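PDB 3Q2I: dehydrogenase, which probably oxidises the 3'-hydroxyl of UDP-N-acetylglucosaminuronic acid with NAD as cofactor, a step toward a diacetamido-mannuronic acid sugar. Local coordinates for residues A[26-31]-A[80-85]; A[65-70]-A[89-94]; A[103-108]-A[302-307]. One frame throughout, in Å; residues are numbered along the deposited sequence.

Contact 1 of 3, residues A[26-31]-A[80-85]. With NAI (1,4-dihydronicotinamide adenine dinucleotide), chain B.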
loop_
_atom_site.group_PDB
_atom_site.type_symbol
_atom_site.label_atom_id
_atom_site.label_comp_id
_atom_site.label_asym_id
_atom_site.label_seq_id
_atom_site.Cartn_x
_atom_site.Cartn_y
_atom_site.Cartn_z
ATOM N N ASN A 26 -40.458 -15.493 21.474
ATOM C CA ASN A 26 -41.563 -16.436 21.228
ATOM C C ASN A 26 -41.110 -17.876 20.944
ATOM O O ASN A 26 -41.651 -18.860 21.475
ATOM C CB ASN A 26 -42.406 -15.858 20.079
ATOM C CG ASN A 26 -43.581 -16.717 19.717
ATOM O OD1 ASN A 26 -44.570 -16.812 20.462
ATOM N ND2 ASN A 26 -43.504 -17.319 18.538
ATOM N N ASN A 27 -40.082 -18.045 20.118
ATOM C CA ASN A 27 -39.587 -19.370 19.782
ATOM C C ASN A 27 -38.888 -20.059 20.955
ATOM O O ASN A 27 -38.831 -21.291 20.999
ATOM C CB ASN A 27 -38.534 -19.324 18.657
ATOM C CG ASN A 27 -39.087 -18.778 17.376
ATOM O OD1 ASN A 27 -39.067 -19.446 16.342
ATOM N ND2 ASN A 27 -39.533 -17.544 17.421
ATOM N N HIS A 28 -38.277 -19.273 21.837
ATOM C CA HIS A 28 -37.653 -19.815 23.029
ATOM C C HIS A 28 -38.746 -20.230 24.021
ATOM O O HIS A 28 -38.643 -21.317 24.619
ATOM C CB HIS A 28 -36.707 -18.799 23.681
ATOM C CG HIS A 28 -35.458 -18.542 22.875
ATOM N ND1 HIS A 28 -34.227 -19.082 23.206
ATOM C CD2 HIS A 28 -35.254 -17.778 21.772
ATOM C CE1 HIS A 28 -33.322 -18.681 22.321
ATOM N NE2 HIS A 28 -33.919 -17.880 21.451
ATOM N N PHE A 29 -39.766 -19.381 24.182
ATOM C CA PHE A 29 -40.915 -19.810 25.038
ATOM C C PHE A 29 -41.483 -21.156 24.556
ATOM O O PHE A 29 -41.659 -22.105 25.344
ATOM C CB PHE A 29 -42.017 -18.737 25.099
ATOM C CG PHE A 29 -41.583 -17.384 25.648
ATOM C CD1 PHE A 29 -40.478 -17.243 26.481
ATOM C CD2 PHE A 29 -42.274 -16.230 25.275
ATOM C CE1 PHE A 29 -40.125 -15.992 26.966
ATOM C CE2 PHE A 29 -41.933 -14.973 25.754
ATOM C CZ PHE A 29 -40.831 -14.843 26.609
ATOM N N GLY A 30 -41.793 -21.265 23.271
ATOM C CA GLY A 30 -42.293 -22.510 22.696
ATOM C C GLY A 30 -41.362 -23.672 22.980
ATOM O O GLY A 30 -41.794 -24.768 23.367
ATOM N N ALA A 31 -40.064 -23.451 22.779
ATOM C CA ALA A 31 -39.088 -24.501 22.990
ATOM C C ALA A 31 -39.094 -24.984 24.433
ATOM O O ALA A 31 -38.984 -26.188 24.687
ATOM C CB ALA A 31 -37.681 -24.007 22.597
ATOM N N ILE A 80 -30.724 -16.396 29.112
ATOM C CA ILE A 80 -30.886 -16.458 27.657
ATOM C C ILE A 80 -30.936 -15.003 27.182
ATOM O O ILE A 80 -31.650 -14.166 27.765
ATOM C CB ILE A 80 -32.234 -17.084 27.293
ATOM C CG1 ILE A 80 -32.323 -18.528 27.832
ATOM C CG2 ILE A 80 -32.443 -17.054 25.809
ATOM C CD1 ILE A 80 -33.773 -18.942 28.182
ATOM N N LEU A 81 -30.138 -14.667 26.155
ATOM C CA LEU A 81 -30.097 -13.282 25.666
ATOM C C LEU A 81 -30.817 -13.176 24.313
ATOM O O LEU A 81 -30.326 -13.680 23.290
ATOM C CB LEU A 81 -28.620 -12.860 25.451
ATOM C CG LEU A 81 -27.757 -13.050 26.686
ATOM C CD1 LEU A 81 -26.329 -12.470 26.391
ATOM C CD2 LEU A 81 -28.361 -12.361 27.872
ATOM N N THR A 82 -32.012 -12.585 24.312
ATOM C CA THR A 82 -32.813 -12.427 23.108
ATOM C C THR A 82 -33.098 -10.915 22.896
ATOM O O THR A 82 -34.143 -10.501 22.366
ATOM C CB THR A 82 -34.127 -13.267 23.172
ATOM O OG1 THR A 82 -34.727 -13.042 24.449
ATOM C CG2 THR A 82 -33.900 -14.744 22.945
ATOM N N THR A 83 -32.122 -10.101 23.271
ATOM C CA THR A 83 -32.051 -8.657 23.064
ATOM C C THR A 83 -31.433 -8.296 21.715
ATOM O O THR A 83 -30.958 -9.171 20.984
ATOM C CB THR A 83 -31.192 -8.028 24.158
ATOM O OG1 THR A 83 -30.020 -8.841 24.366
ATOM C CG2 THR A 83 -31.983 -7.961 25.497
ATOM N N PRO A 84 -31.505 -7.014 21.366
ATOM C CA PRO A 84 -30.747 -6.591 20.187
ATOM C C PRO A 84 -29.293 -7.102 20.174
ATOM O O PRO A 84 -28.631 -7.109 21.213
ATOM C CB PRO A 84 -30.760 -5.075 20.352
ATOM C CG PRO A 84 -32.150 -4.780 20.970
ATOM C CD PRO A 84 -32.251 -5.908 22.004
ATOM N N SER A 85 -28.804 -7.470 18.996
ATOM C CA SER A 85 -27.557 -8.214 18.870
ATOM C C SER A 85 -26.387 -7.495 19.517
ATOM O O SER A 85 -25.567 -8.135 20.205
ATOM C CB SER A 85 -27.233 -8.555 17.407
ATOM O OG SER A 85 -28.405 -9.114 16.797
HETATM P PA NAI B . -36.990 -7.544 18.983
HETATM O O1A NAI B . -36.776 -6.112 18.708
HETATM O O2A NAI B . -38.366 -8.225 18.559
HETATM O O5B NAI B . -36.788 -7.923 20.504
HETATM C C5B NAI B . -36.316 -6.819 21.223
HETATM C C4B NAI B . -36.513 -7.102 22.706
HETATM O O4B NAI B . -35.399 -6.736 23.538
HETATM C C3B NAI B . -37.589 -6.029 22.883
HETATM O O3B NAI B . -38.747 -6.575 23.532
HETATM C C2B NAI B . -36.871 -4.861 23.580
HETATM O O2B NAI B . -37.712 -4.050 24.391
HETATM C C1B NAI B . -35.883 -5.696 24.429
HETATM N N9A NAI B . -34.791 -4.925 24.977
HETATM C C8A NAI B . -34.031 -3.991 24.316
HETATM N N7A NAI B . -33.100 -3.568 25.124
HETATM C C5A NAI B . -33.135 -4.267 26.309
HETATM C C6A NAI B . -32.416 -4.237 27.522
HETATM N N6A NAI B . -31.341 -3.396 27.718
HETATM N N1A NAI B . -32.792 -5.066 28.511
HETATM C C2A NAI B . -33.824 -5.865 28.340
HETATM N N3A NAI B . -34.555 -5.947 27.231
HETATM C C4A NAI B . -34.236 -5.127 26.207
HETATM O O3 NAI B . -35.830 -8.355 18.252
HETATM P PN NAI B . -35.776 -9.856 17.882
HETATM O O1N NAI B . -36.132 -10.072 16.439
HETATM O O2N NAI B . -36.469 -10.804 18.890
HETATM O O5D NAI B . -34.196 -10.219 17.732
HETATM C C5D NAI B . -33.668 -10.487 19.010
HETATM C C4D NAI B . -32.294 -11.144 18.913
HETATM O O4D NAI B . -32.546 -12.439 18.344
HETATM C C3D NAI B . -31.327 -10.483 17.891
HETATM O O3D NAI B . -30.007 -10.705 18.391
HETATM C C2D NAI B . -31.508 -11.325 16.622
HETATM O O2D NAI B . -30.318 -11.391 15.840
HETATM C C1D NAI B . -31.814 -12.749 17.172
HETATM N N1N NAI B . -32.580 -13.561 16.253
HETATM C C2N NAI B . -32.169 -14.779 15.972
HETATM C C3N NAI B . -32.820 -15.590 15.035
HETATM C C7N NAI B . -32.364 -16.970 14.753
HETATM O O7N NAI B . -32.558 -17.580 13.718
HETATM N N7N NAI B . -31.659 -17.657 15.700
HETATM C C4N NAI B . -33.890 -15.011 14.322
HETATM C C5N NAI B . -34.347 -13.771 14.731
HETATM C C6N NAI B . -33.680 -13.050 15.688
#

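Contact 2 of 3, residues A[65-70]-A[89-94]. With NAI (1,4-dihydronicotinamide adenine dinucleotide), chain B.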
loop_
_atom_site.group_PDB
_atom_site.type_symbol
_atom_site.label_atom_id
_atom_site.label_comp_id
_atom_site.label_asym_id
_atom_site.label_seq_id
_atom_site.Cartn_x
_atom_site.Cartn_y
_atom_site.Cartn_z
ATOM N N ALA A 65 -37.532 -5.424 35.352
ATOM C CA ALA A 65 -37.408 -4.256 34.494
ATOM C C ALA A 65 -35.970 -3.954 34.055
ATOM O O ALA A 65 -35.773 -3.118 33.174
ATOM C CB ALA A 65 -37.992 -3.031 35.173
ATOM N N SER A 66 -34.986 -4.547 34.725
ATOM C CA SER A 66 -33.607 -4.443 34.269
ATOM C C SER A 66 -32.898 -5.786 34.401
ATOM O O SER A 66 -33.214 -6.594 35.274
ATOM C CB SER A 66 -32.870 -3.334 35.006
ATOM O OG SER A 66 -32.410 -3.790 36.258
ATOM N N LEU A 67 -31.890 -6.025 33.566
ATOM C CA LEU A 67 -31.095 -7.229 33.661
ATOM C C LEU A 67 -30.358 -7.294 34.995
ATOM O O LEU A 67 -30.268 -8.356 35.612
ATOM C CB LEU A 67 -30.105 -7.310 32.466
ATOM C CG LEU A 67 -29.116 -8.453 32.637
ATOM C CD1 LEU A 67 -29.772 -9.792 32.588
ATOM C CD2 LEU A 67 -28.111 -8.375 31.471
ATOM N N THR A 68 -29.817 -6.167 35.429
ATOM C CA THR A 68 -29.016 -6.124 36.639
ATOM C C THR A 68 -29.826 -6.571 37.861
ATOM O O THR A 68 -29.323 -7.342 38.676
ATOM C CB THR A 68 -28.413 -4.742 36.899
ATOM O OG1 THR A 68 -27.548 -4.360 35.806
ATOM C CG2 THR A 68 -27.560 -4.794 38.147
ATOM N N ASP A 69 -31.079 -6.133 37.931
ATOM C CA ASP A 69 -32.009 -6.651 38.947
ATOM C C ASP A 69 -32.308 -8.134 38.806
ATOM O O ASP A 69 -32.288 -8.853 39.807
ATOM C CB ASP A 69 -33.342 -5.923 38.847
ATOM C CG ASP A 69 -33.241 -4.493 39.274
ATOM O OD1 ASP A 69 -32.213 -4.154 39.895
ATOM O OD2 ASP A 69 -34.178 -3.724 38.976
ATOM N N MET A 70 -32.684 -8.589 37.613
ATOM C CA MET A 70 -32.966 -10.006 37.431
ATOM C C MET A 70 -31.777 -10.845 37.901
ATOM O O MET A 70 -31.982 -11.902 38.526
ATOM C CB MET A 70 -33.415 -10.340 36.000
ATOM C CG MET A 70 -33.596 -11.816 35.700
ATOM S SD MET A 70 -34.391 -12.257 34.149
ATOM C CE MET A 70 -32.980 -11.951 33.056
ATOM N N PRO A 89 -22.954 -8.768 23.916
ATOM C CA PRO A 89 -21.670 -8.865 24.619
ATOM C C PRO A 89 -21.682 -8.291 26.025
ATOM O O PRO A 89 -21.181 -8.957 26.955
ATOM C CB PRO A 89 -20.691 -8.118 23.646
ATOM C CG PRO A 89 -21.328 -8.438 22.293
ATOM C CD PRO A 89 -22.813 -8.147 22.579
ATOM N N THR A 90 -22.141 -7.052 26.208
ATOM C CA THR A 90 -22.132 -6.461 27.547
ATOM C C THR A 90 -23.026 -7.303 28.466
ATOM O O THR A 90 -22.639 -7.510 29.619
ATOM C CB THR A 90 -22.507 -4.978 27.663
ATOM O OG1 THR A 90 -23.722 -4.698 26.979
ATOM C CG2 THR A 90 -21.415 -4.078 27.087
ATOM N N GLN A 91 -24.188 -7.720 27.962
ATOM C CA GLN A 91 -25.074 -8.549 28.819
ATOM C C GLN A 91 -24.440 -9.895 29.163
ATOM O O GLN A 91 -24.486 -10.340 30.328
ATOM C CB GLN A 91 -26.479 -8.672 28.216
ATOM C CG GLN A 91 -27.103 -7.321 27.955
ATOM C CD GLN A 91 -28.540 -7.369 27.479
ATOM O OE1 GLN A 91 -29.309 -6.473 27.821
ATOM N NE2 GLN A 91 -28.920 -8.387 26.746
ATOM N N SER A 92 -23.861 -10.586 28.181
ATOM C CA SER A 92 -23.203 -11.870 28.447
ATOM C C SER A 92 -22.124 -11.717 29.511
ATOM O O SER A 92 -22.019 -12.518 30.461
ATOM C CB SER A 92 -22.579 -12.422 27.144
ATOM O OG SER A 92 -22.026 -13.698 27.355
ATOM N N ILE A 93 -21.252 -10.727 29.339
ATOM C CA ILE A 93 -20.161 -10.506 30.293
ATOM C C ILE A 93 -20.709 -10.253 31.718
ATOM O O ILE A 93 -20.196 -10.830 32.695
ATOM C CB ILE A 93 -19.284 -9.312 29.803
ATOM C CG1 ILE A 93 -18.516 -9.666 28.520
ATOM C CG2 ILE A 93 -18.303 -8.863 30.886
ATOM C CD1 ILE A 93 -17.861 -8.391 27.796
ATOM N N GLU A 94 -21.775 -9.468 31.825
ATOM C CA GLU A 94 -22.410 -9.227 33.141
ATOM C C GLU A 94 -22.947 -10.537 33.742
ATOM O O GLU A 94 -22.658 -10.821 34.934
ATOM C CB GLU A 94 -23.545 -8.213 33.004
ATOM C CG GLU A 94 -23.954 -7.658 34.385
ATOM C CD GLU A 94 -25.121 -6.683 34.319
ATOM O OE1 GLU A 94 -25.681 -6.427 35.408
ATOM O OE2 GLU A 94 -25.549 -6.216 33.226
HETATM P PA NAI B . -36.990 -7.544 18.983
HETATM O O1A NAI B . -36.776 -6.112 18.708
HETATM O O2A NAI B . -38.366 -8.225 18.559
HETATM O O5B NAI B . -36.788 -7.923 20.504
HETATM C C5B NAI B . -36.316 -6.819 21.223
HETATM C C4B NAI B . -36.513 -7.102 22.706
HETATM O O4B NAI B . -35.399 -6.736 23.538
HETATM C C3B NAI B . -37.589 -6.029 22.883
HETATM O O3B NAI B . -38.747 -6.575 23.532
HETATM C C2B NAI B . -36.871 -4.861 23.580
HETATM O O2B NAI B . -37.712 -4.050 24.391
HETATM C C1B NAI B . -35.883 -5.696 24.429
HETATM N N9A NAI B . -34.791 -4.925 24.977
HETATM C C8A NAI B . -34.031 -3.991 24.316
HETATM N N7A NAI B . -33.100 -3.568 25.124
HETATM C C5A NAI B . -33.135 -4.267 26.309
HETATM C C6A NAI B . -32.416 -4.237 27.522
HETATM N N6A NAI B . -31.341 -3.396 27.718
HETATM N N1A NAI B . -32.792 -5.066 28.511
HETATM C C2A NAI B . -33.824 -5.865 28.340
HETATM N N3A NAI B . -34.555 -5.947 27.231
HETATM C C4A NAI B . -34.236 -5.127 26.207
HETATM O O3 NAI B . -35.830 -8.355 18.252
HETATM P PN NAI B . -35.776 -9.856 17.882
HETATM O O1N NAI B . -36.132 -10.072 16.439
HETATM O O2N NAI B . -36.469 -10.804 18.890
HETATM O O5D NAI B . -34.196 -10.219 17.732
HETATM C C5D NAI B . -33.668 -10.487 19.010
HETATM C C4D NAI B . -32.294 -11.144 18.913
HETATM O O4D NAI B . -32.546 -12.439 18.344
HETATM C C3D NAI B . -31.327 -10.483 17.891
HETATM O O3D NAI B . -30.007 -10.705 18.391
HETATM C C2D NAI B . -31.508 -11.325 16.622
HETATM O O2D NAI B . -30.318 -11.391 15.840
HETATM C C1D NAI B . -31.814 -12.749 17.172
HETATM N N1N NAI B . -32.580 -13.561 16.253
HETATM C C2N NAI B . -32.169 -14.779 15.972
HETATM C C3N NAI B . -32.820 -15.590 15.035
HETATM C C7N NAI B . -32.364 -16.970 14.753
HETATM O O7N NAI B . -32.558 -17.580 13.718
HETATM N N7N NAI B . -31.659 -17.657 15.700
HETATM C C4N NAI B . -33.890 -15.011 14.322
HETATM C C5N NAI B . -34.347 -13.771 14.731
HETATM C C6N NAI B . -33.680 -13.050 15.688
HETATM O O HOH W 1 -27.316 -4.455 32.509
#

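Contact 3 of 3, residues A[103-108]-A[302-307]. With NAI (1,4-dihydronicotinamide adenine dinucleotide), chain B.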
loop_
_atom_site.group_PDB
_atom_site.type_symbol
_atom_site.label_atom_id
_atom_site.label_comp_id
_atom_site.label_asym_id
_atom_site.label_seq_id
_atom_site.Cartn_x
_atom_site.Cartn_y
_atom_site.Cartn_z
ATOM N N MET A 103 -26.767 -18.258 27.321
ATOM C CA MET A 103 -27.090 -18.725 25.985
ATOM C C MET A 103 -27.405 -17.457 25.199
ATOM O O MET A 103 -28.364 -16.773 25.532
ATOM C CB MET A 103 -28.386 -19.568 25.959
ATOM C CG MET A 103 -28.808 -19.941 24.538
ATOM S SD MET A 103 -30.526 -20.553 24.439
ATOM C CE MET A 103 -30.386 -21.457 25.959
ATOM N N THR A 104 -26.595 -17.101 24.205
ATOM C CA THR A 104 -26.869 -15.849 23.487
ATOM C C THR A 104 -27.478 -16.190 22.138
ATOM O O THR A 104 -27.082 -17.155 21.475
ATOM C CB THR A 104 -25.575 -14.982 23.285
ATOM O OG1 THR A 104 -25.965 -13.804 22.542
ATOM C CG2 THR A 104 -24.548 -15.800 22.468
ATOM N N GLU A 105 -28.501 -15.432 21.734
ATOM C CA GLU A 105 -28.944 -15.487 20.357
ATOM C C GLU A 105 -27.798 -15.038 19.415
ATOM O O GLU A 105 -26.838 -14.422 19.873
ATOM C CB GLU A 105 -30.188 -14.651 20.139
ATOM C CG GLU A 105 -31.467 -15.516 20.205
ATOM C CD GLU A 105 -31.595 -16.525 19.102
ATOM O OE1 GLU A 105 -32.501 -17.409 19.159
ATOM O OE2 GLU A 105 -30.779 -16.566 18.156
ATOM N N LYS A 106 -27.923 -15.436 18.166
ATOM C CA LYS A 106 -26.968 -15.018 17.126
ATOM C C LYS A 106 -27.344 -13.620 16.682
ATOM O O LYS A 106 -28.480 -13.157 16.820
ATOM C CB LYS A 106 -27.028 -15.994 15.954
ATOM C CG LYS A 106 -28.385 -15.997 15.223
ATOM C CD LYS A 106 -28.592 -14.758 14.348
ATOM C CE LYS A 106 -29.434 -15.042 13.111
ATOM N NZ LYS A 106 -29.730 -13.803 12.258
ATOM N N PRO A 107 -26.401 -12.903 16.069
ATOM C CA PRO A 107 -24.988 -13.277 16.205
ATOM C C PRO A 107 -24.531 -12.915 17.612
ATOM O O PRO A 107 -25.161 -12.105 18.291
ATOM C CB PRO A 107 -24.301 -12.331 15.208
ATOM C CG PRO A 107 -25.156 -11.060 15.245
ATOM C CD PRO A 107 -26.623 -11.568 15.480
ATOM N N MET A 108 -23.443 -13.535 18.058
ATOM C CA MET A 108 -23.002 -13.328 19.421
ATOM C C MET A 108 -22.572 -11.898 19.720
ATOM O O MET A 108 -22.691 -11.419 20.835
ATOM C CB MET A 108 -21.936 -14.325 19.865
ATOM C CG MET A 108 -20.626 -14.097 19.084
ATOM S SD MET A 108 -19.448 -15.494 19.185
ATOM C CE MET A 108 -19.028 -15.450 20.914
ATOM N N PHE A 302 -37.552 -29.262 15.085
ATOM C CA PHE A 302 -36.292 -28.758 14.543
ATOM C C PHE A 302 -36.176 -27.334 15.061
ATOM O O PHE A 302 -37.071 -26.826 15.753
ATOM C CB PHE A 302 -36.325 -28.725 13.011
ATOM C CG PHE A 302 -36.033 -30.053 12.356
ATOM C CD1 PHE A 302 -34.727 -30.545 12.295
ATOM C CD2 PHE A 302 -37.062 -30.789 11.763
ATOM C CE1 PHE A 302 -34.449 -31.752 11.672
ATOM C CE2 PHE A 302 -36.790 -32.019 11.148
ATOM C CZ PHE A 302 -35.483 -32.494 11.089
ATOM N N GLY A 303 -35.084 -26.662 14.711
ATOM C CA GLY A 303 -34.986 -25.292 15.134
ATOM C C GLY A 303 -34.748 -25.242 16.622
ATOM O O GLY A 303 -33.962 -26.014 17.180
ATOM N N HIS A 304 -35.374 -24.258 17.248
ATOM C CA HIS A 304 -35.089 -23.950 18.645
ATOM C C HIS A 304 -35.330 -25.118 19.603
ATOM O O HIS A 304 -34.553 -25.337 20.526
ATOM C CB HIS A 304 -35.781 -22.691 19.118
ATOM C CG HIS A 304 -35.126 -21.435 18.617
ATOM N ND1 HIS A 304 -35.243 -21.009 17.310
ATOM C CD2 HIS A 304 -34.393 -20.498 19.264
ATOM C CE1 HIS A 304 -34.578 -19.869 17.168
ATOM N NE2 HIS A 304 -34.034 -19.553 18.328
ATOM N N PRO A 305 -36.406 -25.883 19.385
ATOM C CA PRO A 305 -36.628 -26.986 20.336
ATOM C C PRO A 305 -35.489 -27.995 20.431
ATOM O O PRO A 305 -35.100 -28.375 21.547
ATOM C CB PRO A 305 -37.960 -27.601 19.834
ATOM C CG PRO A 305 -38.685 -26.412 19.279
ATOM C CD PRO A 305 -37.587 -25.632 18.536
ATOM N N LEU A 306 -34.937 -28.403 19.293
ATOM C CA LEU A 306 -33.796 -29.299 19.235
ATOM C C LEU A 306 -32.576 -28.644 19.862
ATOM O O LEU A 306 -31.830 -29.289 20.588
ATOM C CB LEU A 306 -33.487 -29.621 17.783
ATOM C CG LEU A 306 -33.495 -31.044 17.260
ATOM C CD1 LEU A 306 -33.074 -31.050 15.784
ATOM C CD2 LEU A 306 -32.629 -31.921 18.179
ATOM N N TYR A 307 -32.358 -27.356 19.582
ATOM C CA TYR A 307 -31.239 -26.654 20.178
ATOM C C TYR A 307 -31.315 -26.773 21.684
ATOM O O TYR A 307 -30.323 -27.018 22.388
ATOM C CB TYR A 307 -31.260 -25.150 19.792
ATOM C CG TYR A 307 -30.010 -24.459 20.258
ATOM C CD1 TYR A 307 -29.981 -23.708 21.435
ATOM C CD2 TYR A 307 -28.837 -24.643 19.543
ATOM C CE1 TYR A 307 -28.802 -23.131 21.878
ATOM C CE2 TYR A 307 -27.656 -24.065 19.991
ATOM C CZ TYR A 307 -27.651 -23.319 21.144
ATOM O OH TYR A 307 -26.432 -22.808 21.562
HETATM P PA NAI B . -36.990 -7.544 18.983
HETATM O O1A NAI B . -36.776 -6.112 18.708
HETATM O O2A NAI B . -38.366 -8.225 18.559
HETATM O O5B NAI B . -36.788 -7.923 20.504
HETATM C C5B NAI B . -36.316 -6.819 21.223
HETATM C C4B NAI B . -36.513 -7.102 22.706
HETATM O O4B NAI B . -35.399 -6.736 23.538
HETATM C C3B NAI B . -37.589 -6.029 22.883
HETATM O O3B NAI B . -38.747 -6.575 23.532
HETATM C C2B NAI B . -36.871 -4.861 23.580
HETATM O O2B NAI B . -37.712 -4.050 24.391
HETATM C C1B NAI B . -35.883 -5.696 24.429
HETATM N N9A NAI B . -34.791 -4.925 24.977
HETATM C C8A NAI B . -34.031 -3.991 24.316
HETATM N N7A NAI B . -33.100 -3.568 25.124
HETATM C C5A NAI B . -33.135 -4.267 26.309
HETATM C C6A NAI B . -32.416 -4.237 27.522
HETATM N N6A NAI B . -31.341 -3.396 27.718
HETATM N N1A NAI B . -32.792 -5.066 28.511
HETATM C C2A NAI B . -33.824 -5.865 28.340
HETATM N N3A NAI B . -34.555 -5.947 27.231
HETATM C C4A NAI B . -34.236 -5.127 26.207
HETATM O O3 NAI B . -35.830 -8.355 18.252
HETATM P PN NAI B . -35.776 -9.856 17.882
HETATM O O1N NAI B . -36.132 -10.072 16.439
HETATM O O2N NAI B . -36.469 -10.804 18.890
HETATM O O5D NAI B . -34.196 -10.219 17.732
HETATM C C5D NAI B . -33.668 -10.487 19.010
HETATM C C4D NAI B . -32.294 -11.144 18.913
HETATM O O4D NAI B . -32.546 -12.439 18.344
HETATM C C3D NAI B . -31.327 -10.483 17.891
HETATM O O3D NAI B . -30.007 -10.705 18.391
HETATM C C2D NAI B . -31.508 -11.325 16.622
HETATM O O2D NAI B . -30.318 -11.391 15.840
HETATM C C1D NAI B . -31.814 -12.749 17.172
HETATM N N1N NAI B . -32.580 -13.561 16.253
HETATM C C2N NAI B . -32.169 -14.779 15.972
HETATM C C3N NAI B . -32.820 -15.590 15.035
HETATM C C7N NAI B . -32.364 -16.970 14.753
HETATM O O7N NAI B . -32.558 -17.580 13.718
HETATM N N7N NAI B . -31.659 -17.657 15.700
HETATM C C4N NAI B . -33.890 -15.011 14.322
HETATM C C5N NAI B . -34.347 -13.771 14.731
HETATM C C6N NAI B . -33.680 -13.050 15.688
#

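Contact 1 of 3, residues A[26-31]-A[80-85]
H28 lays one face of its imidazole on the methyl of T82. CG2 of T82 sits 3.7 Å from the centroid of the H28 ring, 26° off the ring normal, a CH-pi contact. The methyl is shifted toward the CD2-NE2 side of the ring and lies 3.5 Å from NE2 of H28. The two side chains come from opposite directions. CG2 of I80 meets the same ring obliquely, 3.8 Å from ND1 of H28. Chi1 of T82 sets its two branches apart. Its CG2 stands anti to the carbonyl carbon and faces H28, while OG1 (chi1 47°) turns to the backbone carbonyls of V19 and G20. Both ring nitrogens of H28 are bonded, NE2 to E105 and ND1 to the hydroxyl of Y308. These two bonds fix the rotation of the buried ring. Beyond T82 the chain runs along the NADH. OG of S85 shares a hydrogen bond of 2.8 Å with the ribose hydroxyl O3D of NADH. CD of P84 packs 3.5 Å from C8A of the adenine. Helix 25-34 thus rests on the end of strand 78-81, with strands 14-19 and 101-104 on either side of that strand and helix 304-315 also against H28 and I80.

Contact 2 of 3, residues A[65-70]-A[89-94]
Two helices of the NAD-binding Rossmann fold meet here, beside the adenine end of the cofactor. L67 and T68, in the first turn of helix 67-73, meet Q91 and E94 of helix 88-97. L67 has CG anti to the backbone N (chi1 172°), and this, with chi2 near 66°, carries its CD2 branch across to the second helix. That methyl packs 3.7 Å from CB of Q91, and the two side chains meet at a slant. The same CD2 lies 3.8 Å from OE2 of E94, whose chain runs by L67 the other way. E94 is extended beyond CG, so its carboxylate spans the gap to T68. There OG1 of T68 donates to OE1 of E94 over 2.8 Å, on the syn lone pair of that oxygen. The side chains of T68 and E94 cross at about a right angle. One water donates to OE2 of E94 at 2.6 Å and, weakly, to OG1 of T68. It therefore bridges the pair beside the direct bond. OG1 of T68 is also hydrogen-bonded to K126 of a neighbouring subunit, so this polar pair reaches the subunit interface. S66 is the N-cap of helix 67-73: its OG accepts from N of D69 at 3.2 Å. Q91 extends toward the cofactor, with OE1 3.7 Å from N6A of the NADH adenine. Strand 78-81 links the two helices along the chain. M70 and Q91 reach V19 of strand 14-19, M70 also meets strand 39-45, and helix 112-125 packs against helix 88-97 at P89, S92 and I93.

Contact 3 of 3, residues A[103-108]-A[302-307]
A bend at chi2 (-66°) swings the carboxylate of E105 toward H304, although its CB does not head that way. H304 has CG anti to the carbonyl carbon, which presents NE2 to E105. NE2 of H304 donates to OE1 of E105 over 2.8 Å. The bond is nearly straight at 168°, and the oxygen lies in the plane of the imidazole. It is met almost head-on along its C-O bond, with the carboxylate and ring planes turned 46° apart. OE1 also receives NE2 of H28. The other oxygen, OE2 of E105, accepts N7N of the nicotinamide carboxamide at 2.8 Å and the backbone N of K106 at 3.1 Å. Four bonds therefore hold the buried carboxylate. Elsewhere in the contact, SD of M103 lies at the ring edge of Y307, 4.0 Å from CE1, a Met-aromatic contact. The backbone O of K106 accepts a hydrogen bond from O2D of the ribose at 2.7 Å, and NZ of K106 is hydrogen-bonded to the UDP-sugar. A cis peptide links K106 to P107. The sequence E105-K106-P107 fits the EKP motif of the Gfo/Idh/MocA oxidoreductases, here set at the nicotinamide end of the NADH site.

How the contacts relate
All three contacts touch one NADH. Contacts 1 and 3 are close, with centres about 8 Å apart. They reach neighbouring strands of the parallel sheet, 78-81 and 101-104, where L81 and M103 pair through their backbones. Contact 2 lies farther out, its centre about 15 Å from contact 1 and 19 Å from contact 3. Its helices 67-73 and 88-97 precede and follow strand 78-81, so its segments alternate with those of contact 1 along the chain. Contact 3 opens after both and joins the Rossmann fold to a helix from the C-terminal part of the chain. Together they line the cofactor from adenine to nicotinamide.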